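Long-range contacts in lysosome-associated membrane glycoprotein 3 (Homo sapiens, PDB 4AKM), which serves in the lysosomal membrane in autophagosome-lysosome fusion and the unfolded protein response, seen here as the membrane-proximal part of its luminal region: residues Ser13-Met21 / Ala141-Phe149; Cys53-Leu61 / Val69-Glu77. All coordinates share one frame; numbering follows the deposited sequence.

Contact 1: Ser13-Met21 / Ala141-Phe149; sequences SRLCIKAEM and AFDFEDDHF
Leu-15 lies squarely over one face of the Phe-144 ring: its CG sits 3.8 Å from the ring centroid and only 6° off the normal, a CH-pi contact, while CD2 reaches on toward CE1. CG lies opposite the backbone N (chi1 -168°), which places the isobutyl group over the ring. At the ring's edge, close to its plane, stands the carbonyl oxygen of Cys-16, 3.5 Å from Phe-144 CE2, and Lys-18 adds its CB near CZ. Farther along the strand the butyl chain of Lys-18 crosses Phe-149 at about a right angle. CD rests over one face of that ring, offset toward the rim and 3.8 Å from its centroid. A bend at chi4 (-53°) turns NZ toward Glu-20, giving a salt bridge, Lys-18 NZ to Glu-20 OE2 3.3 Å, whose hydrogen bond is weak. The same OE2 meets the edge of Phe-149 at CE2, 3.4 Å away, with carboxylate and ring perpendicular.

One backbone bond joins the segments, from Phe-142 N to Cys-16 O (3.0 Å), just beyond the antiparallel non-hydrogen-bonded pair of Ile-17 and Ala-141. Cys-16 and Ile-17 form a classic beta bulge opposite Val-9 of strand 5-11, and the Cys-16 sulfur is tied to Cys-53. After Ala-141 the chain leaves the sheet and loops back through a type I' turn, Glu-145 to His-148, bringing Phe-149 alongside strand 14-21. The loop is thus held to the strand mainly by aromatic faces on aliphatic chains, with the ion pair lying within the strand rather than bridging to the loop.

Contact 2: Cys53-Leu61 / Val69-Glu77; sequences CGTRKSNLL and VNLTFTKDE. With NAG (2-acetamido-2-deoxy-beta-D-glucopyranose), chain D.
Strands 57-61 and 69-75 run antiparallel, their axes 4.6 Å apart at closest approach, with paired backbone bonds at Ser-58/Phe-73 and Leu-60/Leu-71 and a further one from Lys-75 N to Arg-56 O. On the face bearing Asn-59 and Asn-70, the two amides stand nearly perpendicular (84°), and Asn-59 ND2 gives a weak bond to Asn-70 OD1 at 3.5 Å. Asn-70 ND2 itself carries the N-acetylglucosamine through C1, and Thr-72 OG1, two residues on, shares a hydrogen bond with the sugar's O6 at 2.6 Å, so the sugar is held at two points. Leu-61 CD1 packs 3.5 Å from Asn-70 CB. The face of Ser-58, Leu-60, Leu-71 and Phe-73 is mainly apolar: Leu-60 CB meets the edge of the Phe-73 ring at CE1, 4.0 Å away. Near the strand ends Lys-75 has CG between the backbone N and carbonyl carbon (chi1 65°), which directs its chain toward the other segment, where it crosses Arg-56 obliquely. Strand 80-90 continues the sheet beside 69-75, and its Ser-83 hydrogen-bonds Thr-74 OG1. The arrangement is a beta hairpin within a five-stranded antiparallel sheet of the LAMP luminal domain, a beta prism, with an Asn-X-Thr glycosylation sequon on one face.

How the contacts relate
Contact 1 and contact 2 belong to different sheets of the domain and meet where these face each other. The disulfide Cys-16 to Cys-53 ties them covalently, and Ile-17 CD1 packs 3.7 Å from Ser-58 CB. Phe-142, just past the end of strand 137-141, also turns its ring toward the other sheet, with CE1 packing against Ser-58. Contact 2 is the more buried, an extended ladder of backbone bonds with a largely apolar inner face and a sugar-bearing outer one. Contact 1 lies farther from the centre of the chain, and fewer of its touching residues are buried; its chemistry is mainly CH-pi packing rather than a backbone ladder.

Contact 1: Ser13-Met21 / Ala141-Phe149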
loop_
_atom_site.group_PDB
_atom_site.type_symbol
_atom_site.label_atom_id
_atom_site.label_comp_id
_atom_site.label_asym_id
_atom_site.label_seq_id
_atom_site.Cartn_x
_atom_site.Cartn_y
_atom_site.Cartn_z
ATOM N N SER A 13 8.736 20.057 -2.266
ATOM C CA SER A 13 10.102 19.625 -2.519
ATOM C C SER A 13 10.557 18.634 -1.450
ATOM O O SER A 13 11.379 17.756 -1.718
ATOM C CB SER A 13 11.041 20.834 -2.550
ATOM O OG SER A 13 11.009 21.538 -1.320
ATOM N N ARG A 14 10.017 18.778 -0.241
ATOM C CA ARG A 14 10.374 17.891 0.866
ATOM C C ARG A 14 9.723 16.515 0.735
ATOM O O ARG A 14 8.572 16.396 0.321
ATOM C CB ARG A 14 10.007 18.518 2.215
ATOM C CG ARG A 14 10.997 19.562 2.717
ATOM C CD ARG A 14 10.628 20.050 4.114
ATOM N NE ARG A 14 9.254 20.545 4.174
ATOM C CZ ARG A 14 8.662 20.986 5.280
ATOM N NH1 ARG A 14 9.323 20.997 6.431
ATOM N NH2 ARG A 14 7.407 21.416 5.236
ATOM N N LEU A 15 10.467 15.479 1.101
ATOM C CA LEU A 15 9.965 14.115 1.016
ATOM C C LEU A 15 8.894 13.847 2.071
ATOM O O LEU A 15 9.138 13.963 3.270
ATOM C CB LEU A 15 11.117 13.117 1.143
ATOM C CG LEU A 15 10.812 11.663 0.784
ATOM C CD1 LEU A 15 10.040 11.595 -0.515
ATOM C CD2 LEU A 15 12.097 10.865 0.678
ATOM N N CYS A 16 7.702 13.494 1.608
ATOM C CA CYS A 16 6.575 13.214 2.485
ATOM C C CYS A 16 6.398 11.711 2.716
ATOM O O CYS A 16 6.163 11.265 3.839
ATOM C CB CYS A 16 5.304 13.815 1.884
ATOM S SG CYS A 16 3.765 13.195 2.579
ATOM N N ILE A 17 6.518 10.937 1.641
ATOM C CA ILE A 17 6.340 9.489 1.685
ATOM C C ILE A 17 7.275 8.837 0.676
ATOM O O ILE A 17 7.328 9.241 -0.481
ATOM C CB ILE A 17 4.890 9.081 1.328
ATOM C CG1 ILE A 17 3.921 9.436 2.457
ATOM C CG2 ILE A 17 4.800 7.596 1.012
ATOM C CD1 ILE A 17 2.488 9.054 2.170
ATOM N N LYS A 18 8.018 7.830 1.117
ATOM C CA LYS A 18 8.867 7.062 0.218
ATOM C C LYS A 18 8.480 5.600 0.375
ATOM O O LYS A 18 8.564 5.052 1.469
ATOM C CB LYS A 18 10.340 7.261 0.572
ATOM C CG LYS A 18 11.319 6.742 -0.468
ATOM C CD LYS A 18 12.716 6.604 0.130
ATOM C CE LYS A 18 13.804 6.627 -0.938
ATOM N NZ LYS A 18 13.566 5.637 -2.025
ATOM N N ALA A 19 8.046 4.964 -0.707
ATOM C CA ALA A 19 7.578 3.589 -0.600
ATOM C C ALA A 19 7.995 2.723 -1.774
ATOM O O ALA A 19 7.679 2.995 -2.928
ATOM C CB ALA A 19 6.067 3.547 -0.407
ATOM N N GLU A 20 8.729 1.672 -1.448
ATOM C CA GLU A 20 9.090 0.645 -2.400
ATOM C C GLU A 20 8.348 -0.600 -1.975
ATOM O O GLU A 20 8.278 -0.895 -0.789
ATOM C CB GLU A 20 10.589 0.408 -2.356
ATOM C CG GLU A 20 11.401 1.683 -2.504
ATOM C CD GLU A 20 12.880 1.449 -2.290
ATOM O OE1 GLU A 20 13.243 0.317 -1.926
ATOM O OE2 GLU A 20 13.678 2.390 -2.483
ATOM N N MET A 21 7.771 -1.306 -2.940
ATOM C CA MET A 21 7.021 -2.529 -2.672
ATOM C C MET A 21 6.445 -3.084 -3.959
ATOM O O MET A 21 6.382 -2.399 -4.979
ATOM C CB MET A 21 5.879 -2.289 -1.677
ATOM C CG MET A 21 4.808 -1.309 -2.151
ATOM S SD MET A 21 4.011 -0.371 -0.821
ATOM C CE MET A 21 3.385 -1.677 0.219
ATOM N N ALA A 141 7.430 7.259 6.155
ATOM C CA ALA A 141 6.497 8.377 6.048
ATOM C C ALA A 141 6.750 9.448 7.112
ATOM O O ALA A 141 7.312 9.163 8.173
ATOM C CB ALA A 141 5.061 7.878 6.123
ATOM N N PHE A 142 6.333 10.675 6.808
ATOM C CA PHE A 142 6.490 11.835 7.694
ATOM C C PHE A 142 7.943 12.287 7.879
ATOM O O PHE A 142 8.476 13.032 7.053
ATOM C CB PHE A 142 5.813 11.599 9.049
ATOM C CG PHE A 142 4.411 11.081 8.938
ATOM C CD1 PHE A 142 3.370 11.936 8.615
ATOM C CD2 PHE A 142 4.135 9.741 9.152
ATOM C CE1 PHE A 142 2.078 11.464 8.511
ATOM C CE2 PHE A 142 2.844 9.266 9.048
ATOM C CZ PHE A 142 1.814 10.130 8.726
ATOM N N ASP A 143 8.576 11.847 8.964
ATOM C CA ASP A 143 9.933 12.290 9.292
ATOM C C ASP A 143 11.003 11.721 8.358
ATOM O O ASP A 143 11.096 10.505 8.174
ATOM C CB ASP A 143 10.267 11.963 10.750
ATOM C CG ASP A 143 9.866 13.076 11.701
ATOM O OD1 ASP A 143 9.127 13.990 11.275
ATOM O OD2 ASP A 143 10.302 13.041 12.873
ATOM N N PHE A 144 11.816 12.608 7.789
ATOM C CA PHE A 144 12.864 12.209 6.851
ATOM C C PHE A 144 14.187 12.927 7.094
ATOM O O PHE A 144 14.227 13.989 7.717
ATOM C CB PHE A 144 12.415 12.454 5.408
ATOM C CG PHE A 144 11.610 11.331 4.828
ATOM C CD1 PHE A 144 12.237 10.202 4.328
ATOM C CD2 PHE A 144 10.228 11.405 4.778
ATOM C CE1 PHE A 144 11.499 9.162 3.792
ATOM C CE2 PHE A 144 9.481 10.368 4.240
ATOM C CZ PHE A 144 10.117 9.245 3.746
ATOM N N GLU A 145 15.266 12.339 6.585
ATOM C CA GLU A 145 16.597 12.920 6.719
ATOM C C GLU A 145 17.399 12.759 5.436
ATOM O O GLU A 145 17.945 11.687 5.170
ATOM C CB GLU A 145 17.359 12.259 7.866
ATOM C CG GLU A 145 16.717 12.420 9.227
ATOM C CD GLU A 145 17.429 11.618 10.292
ATOM O OE1 GLU A 145 18.669 11.734 10.390
ATOM O OE2 GLU A 145 16.751 10.863 11.021
ATOM N N ASP A 146 17.468 13.833 4.653
ATOM C CA ASP A 146 18.250 13.859 3.416
ATOM C C ASP A 146 17.825 12.804 2.395
ATOM O O ASP A 146 18.668 12.241 1.699
ATOM C CB ASP A 146 19.753 13.737 3.709
ATOM C CG ASP A 146 20.346 15.015 4.274
ATOM O OD1 ASP A 146 20.340 15.176 5.514
ATOM O OD2 ASP A 146 20.822 15.856 3.480
ATOM N N ASP A 147 16.522 12.542 2.318
ATOM C CA ASP A 147 15.960 11.628 1.321
ATOM C C ASP A 147 16.499 10.200 1.421
ATOM O O ASP A 147 16.632 9.505 0.412
ATOM C CB ASP A 147 16.177 12.171 -0.095
ATOM C CG ASP A 147 15.514 13.513 -0.308
ATOM O OD1 ASP A 147 15.114 14.140 0.695
ATOM O OD2 ASP A 147 15.395 13.942 -1.477
ATOM N N HIS A 148 16.808 9.770 2.640
ATOM C CA HIS A 148 17.299 8.417 2.867
ATOM C C HIS A 148 16.381 7.649 3.804
ATOM O O HIS A 148 15.651 8.240 4.600
ATOM C CB HIS A 148 18.710 8.439 3.455
ATOM C CG HIS A 148 19.757 8.935 2.507
ATOM N ND1 HIS A 148 20.244 10.223 2.544
ATOM C CD2 HIS A 148 20.413 8.312 1.500
ATOM C CE1 HIS A 148 21.154 10.374 1.598
ATOM N NE2 HIS A 148 21.275 9.229 0.950
ATOM N N PHE A 149 16.431 6.325 3.707
ATOM C CA PHE A 149 15.691 5.463 4.621
ATOM C C PHE A 149 16.258 5.549 6.038
ATOM O O PHE A 149 17.476 5.559 6.233
ATOM C CB PHE A 149 15.697 4.013 4.123
ATOM C CG PHE A 149 14.693 3.740 3.035
ATOM C CD1 PHE A 149 13.334 3.860 3.287
ATOM C CD2 PHE A 149 15.104 3.354 1.768
ATOM C CE1 PHE A 149 12.401 3.609 2.294
ATOM C CE2 PHE A 149 14.178 3.100 0.771
ATOM C CZ PHE A 149 12.823 3.225 1.035
#

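Contact 2: Cys53-Leu61 / Val69-Glu77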
loop_
_atom_site.group_PDB
_atom_site.type_symbol
_atom_site.label_atom_id
_atom_site.label_comp_id
_atom_site.label_asym_id
_atom_site.label_seq_id
_atom_site.Cartn_x
_atom_site.Cartn_y
_atom_site.Cartn_z
ATOM N N CYS A 53 0.387 14.876 1.706
ATOM C CA CYS A 53 1.176 14.924 2.926
ATOM C C CYS A 53 0.382 15.580 4.048
ATOM O O CYS A 53 -0.613 16.265 3.800
ATOM C CB CYS A 53 2.472 15.696 2.687
ATOM S SG CYS A 53 3.605 14.927 1.501
ATOM N N GLY A 54 0.832 15.374 5.281
ATOM C CA GLY A 54 0.184 15.968 6.433
ATOM C C GLY A 54 0.974 15.740 7.705
ATOM O O GLY A 54 1.722 14.767 7.813
ATOM N N THR A 55 0.799 16.636 8.672
ATOM C CA THR A 55 1.566 16.595 9.914
ATOM C C THR A 55 1.277 15.341 10.746
ATOM O O THR A 55 2.140 14.869 11.490
ATOM C CB THR A 55 1.335 17.877 10.765
ATOM O OG1 THR A 55 0.003 17.885 11.293
ATOM C CG2 THR A 55 1.550 19.130 9.916
ATOM N N ARG A 56 0.072 14.796 10.602
ATOM C CA ARG A 56 -0.342 13.642 11.395
ATOM C C ARG A 56 -1.013 12.568 10.535
ATOM O O ARG A 56 -1.296 11.468 11.008
ATOM C CB ARG A 56 -1.290 14.080 12.518
ATOM C CG ARG A 56 -1.271 13.185 13.755
ATOM C CD ARG A 56 -2.663 13.066 14.356
ATOM N NE ARG A 56 -3.578 12.390 13.437
ATOM C CZ ARG A 56 -4.889 12.268 13.627
ATOM N NH1 ARG A 56 -5.458 12.783 14.710
ATOM N NH2 ARG A 56 -5.634 11.635 12.730
ATOM N N LYS A 57 -1.255 12.886 9.268
ATOM C CA LYS A 57 -1.946 11.960 8.379
ATOM C C LYS A 57 -1.577 12.181 6.914
ATOM O O LYS A 57 -1.717 13.285 6.380
ATOM C CB LYS A 57 -3.462 12.086 8.560
ATOM C CG LYS A 57 -4.232 10.821 8.223
ATOM C CD LYS A 57 -5.736 11.054 8.260
ATOM C CE LYS A 57 -6.177 11.972 7.132
ATOM N NZ LYS A 57 -7.660 12.040 7.026
ATOM N N SER A 58 -1.120 11.117 6.261
ATOM C CA SER A 58 -0.728 11.194 4.859
ATOM C C SER A 58 -1.386 10.088 4.049
ATOM O O SER A 58 -1.993 9.177 4.605
ATOM C CB SER A 58 0.789 11.066 4.717
ATOM O OG SER A 58 1.465 12.025 5.505
ATOM N N ASN A 59 -1.256 10.161 2.731
ATOM C CA ASN A 59 -1.672 9.044 1.888
ATOM C C ASN A 59 -0.840 8.910 0.625
ATOM O O ASN A 59 -0.518 9.904 -0.041
ATOM C CB ASN A 59 -3.164 9.115 1.537
ATOM C CG ASN A 59 -3.480 10.200 0.519
ATOM O OD1 ASN A 59 -3.503 11.385 0.848
ATOM N ND2 ASN A 59 -3.748 9.795 -0.717
ATOM N N LEU A 60 -0.472 7.663 0.342
ATOM C CA LEU A 60 0.107 7.263 -0.928
ATOM C C LEU A 60 -0.987 6.609 -1.755
ATOM O O LEU A 60 -1.541 5.581 -1.374
ATOM C CB LEU A 60 1.249 6.268 -0.722
ATOM C CG LEU A 60 1.708 5.589 -2.017
ATOM C CD1 LEU A 60 2.218 6.616 -3.011
ATOM C CD2 LEU A 60 2.765 4.537 -1.743
ATOM N N LEU A 61 -1.307 7.221 -2.882
ATOM C CA LEU A 61 -2.284 6.662 -3.794
ATOM C C LEU A 61 -1.610 6.256 -5.090
ATOM O O LEU A 61 -0.842 7.019 -5.680
ATOM C CB LEU A 61 -3.413 7.654 -4.058
ATOM C CG LEU A 61 -4.505 7.179 -5.015
ATOM C CD1 LEU A 61 -5.221 5.944 -4.483
ATOM C CD2 LEU A 61 -5.479 8.302 -5.263
ATOM N N VAL A 69 -4.852 1.644 -5.636
ATOM C CA VAL A 69 -4.618 1.209 -4.272
ATOM C C VAL A 69 -4.247 2.432 -3.450
ATOM O O VAL A 69 -3.367 3.207 -3.822
ATOM C CB VAL A 69 -3.502 0.144 -4.170
ATOM C CG1 VAL A 69 -3.187 -0.158 -2.714
ATOM C CG2 VAL A 69 -3.905 -1.123 -4.897
ATOM N N ASN A 70 -4.938 2.603 -2.333
ATOM C CA ASN A 70 -4.749 3.755 -1.480
ATOM C C ASN A 70 -4.273 3.332 -0.103
ATOM O O ASN A 70 -4.982 2.640 0.633
ATOM C CB ASN A 70 -6.049 4.550 -1.375
ATOM C CG ASN A 70 -5.824 5.979 -0.927
ATOM O OD1 ASN A 70 -4.698 6.476 -0.925
ATOM N ND2 ASN A 70 -6.901 6.651 -0.550
ATOM N N LEU A 71 -3.056 3.750 0.222
ATOM C CA LEU A 71 -2.455 3.490 1.516
ATOM C C LEU A 71 -2.473 4.760 2.351
ATOM O O LEU A 71 -1.801 5.727 2.024
ATOM C CB LEU A 71 -1.014 3.000 1.342
ATOM C CG LEU A 71 -0.839 1.710 0.534
ATOM C CD1 LEU A 71 0.604 1.240 0.552
ATOM C CD2 LEU A 71 -1.764 0.619 1.050
ATOM N N THR A 72 -3.252 4.751 3.426
ATOM C CA THR A 72 -3.312 5.880 4.344
ATOM C C THR A 72 -2.481 5.643 5.601
ATOM O O THR A 72 -2.631 4.607 6.272
ATOM C CB THR A 72 -4.760 6.195 4.764
ATOM O OG1 THR A 72 -5.493 6.698 3.640
ATOM C CG2 THR A 72 -4.777 7.226 5.877
ATOM N N PHE A 73 -1.631 6.623 5.911
ATOM C CA PHE A 73 -0.740 6.592 7.068
ATOM C C PHE A 73 -1.158 7.577 8.163
ATOM O O PHE A 73 -1.571 8.705 7.878
ATOM C CB PHE A 73 0.688 6.942 6.648
ATOM C CG PHE A 73 1.233 6.085 5.545
ATOM C CD1 PHE A 73 0.941 6.371 4.218
ATOM C CD2 PHE A 73 2.060 5.010 5.832
ATOM C CE1 PHE A 73 1.445 5.593 3.205
ATOM C CE2 PHE A 73 2.568 4.234 4.824
ATOM C CZ PHE A 73 2.260 4.523 3.506
ATOM N N THR A 74 -1.017 7.143 9.412
ATOM C CA THR A 74 -1.248 7.979 10.586
ATOM C C THR A 74 -0.029 7.870 11.505
ATOM O O THR A 74 0.495 6.775 11.713
ATOM C CB THR A 74 -2.526 7.529 11.355
ATOM O OG1 THR A 74 -3.694 7.898 10.614
ATOM C CG2 THR A 74 -2.605 8.165 12.733
ATOM N N LYS A 75 0.444 8.998 12.031
ATOM C CA LYS A 75 1.475 8.953 13.071
ATOM C C LYS A 75 0.873 9.238 14.448
ATOM O O LYS A 75 0.189 10.244 14.646
ATOM C CB LYS A 75 2.652 9.891 12.764
ATOM C CG LYS A 75 2.331 11.378 12.749
ATOM C CD LYS A 75 3.608 12.209 12.591
ATOM C CE LYS A 75 4.593 11.953 13.728
ATOM N NZ LYS A 75 5.862 12.725 13.565
ATOM N N ASP A 76 1.107 8.331 15.390
ATOM C CA ASP A 76 0.570 8.494 16.732
ATOM C C ASP A 76 1.549 9.300 17.567
ATOM O O ASP A 76 1.153 10.007 18.494
ATOM C CB ASP A 76 0.288 7.140 17.388
ATOM C CG ASP A 76 -1.048 7.115 18.110
ATOM O OD1 ASP A 76 -1.536 8.197 18.505
ATOM O OD2 ASP A 76 -1.618 6.016 18.273
ATOM N N GLU A 77 2.826 9.192 17.208
ATOM C CA GLU A 77 3.913 9.903 17.881
ATOM C C GLU A 77 4.107 9.468 19.341
ATOM O O GLU A 77 3.265 9.733 20.201
ATOM C CB GLU A 77 3.750 11.426 17.751
ATOM C CG GLU A 77 4.715 12.243 18.603
ATOM C CD GLU A 77 6.171 11.837 18.423
ATOM O OE1 GLU A 77 6.693 11.957 17.294
ATOM O OE2 GLU A 77 6.797 11.394 19.415
HETATM C C1 NAG D . -7.048 8.007 -0.096
HETATM C C2 NAG D . -8.458 8.253 -0.611
HETATM C C3 NAG D . -8.888 9.686 -0.311
HETATM C C4 NAG D . -8.684 10.009 1.165
HETATM C C5 NAG D . -7.307 9.577 1.659
HETATM C C6 NAG D . -7.246 9.657 3.176
HETATM C C7 NAG D . -9.310 7.048 -2.539
HETATM C C8 NAG D . -9.556 7.121 -4.016
HETATM N N2 NAG D . -8.511 7.984 -2.036
HETATM O O3 NAG D . -10.249 9.839 -0.644
HETATM O O4 NAG D . -8.822 11.397 1.381
HETATM O O5 NAG D . -7.001 8.247 1.292
HETATM O O6 NAG D . -5.963 9.247 3.593
HETATM O O7 NAG D . -9.831 6.164 -1.856
#